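Hia (Haemophilus influenzae, PDB 1S7M) probably mediates bacterial adhesion to host cells as a homotrimeric autotransporter adhesin, of which this chain is a fragment of the surface-displayed binding region. Local coordinates at residues 87-92 with 96-101. Residues are numbered along the deposited sequence; the frame is centred on the assembly and turned at random.
Sequences LDEKGT and TPVVAD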
loop_
_atom_site.group_PDB
_atom_site.type_symbol
_atom_site.label_atom_id
_atom_site.label_comp_id
_atom_site.label_asym_id
_atom_site.label_seq_id
_atom_site.Cartn_x
_atom_site.Cartn_y
_atom_site.Cartn_z
ATOM N N LEU A 87 -4.814 -10.011 -1.757
ATOM C CA LEU A 87 -3.575 -10.344 -1.069
ATOM C C LEU A 87 -3.554 -11.708 -0.433
ATOM O O LEU A 87 -2.533 -12.103 0.114
ATOM C CB LEU A 87 -3.279 -9.315 0.037
ATOM C CG LEU A 87 -3.102 -7.865 -0.430
ATOM C CD1 LEU A 87 -3.018 -6.938 0.768
ATOM C CD2 LEU A 87 -1.844 -7.773 -1.286
ATOM N N ASP A 88 -4.666 -12.432 -0.496
ATOM C CA ASP A 88 -4.728 -13.724 0.184
ATOM C C ASP A 88 -4.997 -14.967 -0.680
ATOM O O ASP A 88 -5.490 -15.972 -0.165
ATOM C CB ASP A 88 -5.796 -13.663 1.291
ATOM C CG ASP A 88 -5.650 -12.438 2.195
ATOM O OD1 ASP A 88 -4.526 -12.174 2.676
ATOM O OD2 ASP A 88 -6.669 -11.749 2.440
ATOM N N GLU A 89 -4.686 -14.919 -1.973
ATOM C CA GLU A 89 -4.915 -16.098 -2.804
ATOM C C GLU A 89 -4.067 -17.289 -2.321
ATOM O O GLU A 89 -2.862 -17.169 -2.092
ATOM C CB GLU A 89 -4.611 -15.810 -4.281
ATOM C CG GLU A 89 -4.857 -17.034 -5.207
ATOM C CD GLU A 89 -4.592 -16.738 -6.682
ATOM O OE1 GLU A 89 -3.728 -15.882 -6.980
ATOM O OE2 GLU A 89 -5.236 -17.376 -7.552
ATOM N N LYS A 90 -4.710 -18.444 -2.174
ATOM C CA LYS A 90 -4.024 -19.653 -1.722
ATOM C C LYS A 90 -3.741 -20.646 -2.855
ATOM O O LYS A 90 -4.485 -20.727 -3.832
ATOM C CB LYS A 90 -4.845 -20.337 -0.626
ATOM C CG LYS A 90 -4.995 -19.511 0.649
ATOM C CD LYS A 90 -3.630 -19.222 1.290
ATOM C CE LYS A 90 -3.752 -18.343 2.549
ATOM N NZ LYS A 90 -4.339 -16.980 2.248
ATOM N N GLY A 91 -2.647 -21.393 -2.710
ATOM C CA GLY A 91 -2.247 -22.369 -3.709
ATOM C C GLY A 91 -2.911 -23.735 -3.588
ATOM O O GLY A 91 -3.865 -23.913 -2.831
ATOM N N THR A 92 -2.376 -24.705 -4.322
ATOM C CA THR A 92 -2.917 -26.065 -4.351
ATOM C C THR A 92 -3.128 -26.719 -3.007
ATOM O O THR A 92 -4.069 -27.493 -2.841
ATOM C CB THR A 92 -2.033 -27.005 -5.187
ATOM O OG1 THR A 92 -1.897 -26.472 -6.507
ATOM C CG2 THR A 92 -2.674 -28.400 -5.282
ATOM N N THR A 96 -0.868 -22.463 1.744
ATOM C CA THR A 96 0.290 -21.680 1.392
ATOM C C THR A 96 -0.138 -20.563 0.431
ATOM O O THR A 96 -0.782 -20.808 -0.598
ATOM C CB THR A 96 1.358 -22.548 0.704
ATOM O OG1 THR A 96 1.727 -23.629 1.575
ATOM C CG2 THR A 96 2.617 -21.699 0.372
ATOM N N PRO A 97 0.213 -19.315 0.761
ATOM C CA PRO A 97 -0.151 -18.186 -0.099
ATOM C C PRO A 97 0.491 -18.379 -1.456
ATOM O O PRO A 97 1.591 -18.887 -1.539
ATOM C CB PRO A 97 0.452 -16.988 0.624
ATOM C CG PRO A 97 0.441 -17.415 2.086
ATOM C CD PRO A 97 0.885 -18.866 1.994
ATOM N N VAL A 98 -0.188 -17.999 -2.521
ATOM C CA VAL A 98 0.419 -18.109 -3.843
ATOM C C VAL A 98 1.640 -17.158 -3.909
ATOM O O VAL A 98 2.676 -17.494 -4.496
ATOM C CB VAL A 98 -0.596 -17.723 -4.940
ATOM C CG1 VAL A 98 0.121 -17.535 -6.284
ATOM C CG2 VAL A 98 -1.680 -18.826 -5.054
ATOM N N VAL A 99 1.499 -15.971 -3.310
ATOM C CA VAL A 99 2.574 -14.975 -3.280
ATOM C C VAL A 99 3.137 -14.899 -1.864
ATOM O O VAL A 99 2.409 -14.595 -0.920
ATOM C CB VAL A 99 2.045 -13.549 -3.655
ATOM C CG1 VAL A 99 3.212 -12.558 -3.722
ATOM C CG2 VAL A 99 1.270 -13.595 -4.974
ATOM N N ALA A 100 4.424 -15.166 -1.718
ATOM C CA ALA A 100 5.077 -15.123 -0.414
ATOM C C ALA A 100 5.258 -13.649 0.013
ATOM O O ALA A 100 5.317 -12.744 -0.834
ATOM C CB ALA A 100 6.465 -15.802 -0.509
ATOM N N ASP A 101 5.352 -13.431 1.320
ATOM C CA ASP A 101 5.556 -12.102 1.872
ATOM C C ASP A 101 6.781 -11.416 1.297
ATOM O O ASP A 101 6.728 -10.238 0.925
ATOM C CB ASP A 101 5.751 -12.154 3.380
ATOM C CG ASP A 101 4.471 -12.417 4.129
ATOM O OD1 ASP A 101 3.362 -12.227 3.570
ATOM O OD2 ASP A 101 4.588 -12.807 5.302
HETATM O O HOH W 1 -1.217 -15.054 -2.091
#
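Val98 sets its CG2 methyl over one face of the Lys90-Gly91 peptide, 3.5 Å from Lys90 C, while the N-H edge of the same peptide is turned to Thr96 O. The segments run antiparallel and meet in a single beta bridge, a non-hydrogen-bonded pair of Lys90 and Pro97, within a hairpin-like loop of the HiaBD2_N (GIN) region. Two backbone bonds flank the pair: Gly91 N donates to Thr96 O at 2.9 Å, and Val98 N donates to Glu89 O at 2.8 Å.

Further flat groups are covered by aliphatic carbon. The methylene chain of Lys90 passes over a face of the Thr96-Pro97 peptide, its CD 3.8 Å from Thr96 C. Bends at chi2 and chi4 then bring the ammonium back to its own segment, where NZ donates to Asp88 O from above the carbonyl plane. Glu89, with CG anti to the backbone N (chi1 -179°), extends beside Val98, and CG2 of Val98 sits 3.7 Å from Glu89 CG and over a face of the carboxylate. That carboxylate is engaged in turn by Lys56, whose NZ forms a salt bridge with OE1.

Although partly exposed, the bridge adjoins the subunit interface: Pro97 packs on Arg111 of a second subunit, which also hydrogen-bonds Leu87 O and Val99 O and forms a salt bridge with Asp101. Where the segments diverge, water 1 continues the pairing, donating to Glu89 O at 2.7 Å and accepting from Val99 N; the glutamate carbonyl oxygen thus takes two hydrogen bonds, with Pro97 CA in a further C-H...O contact at 3.5 Å from Glu89 O.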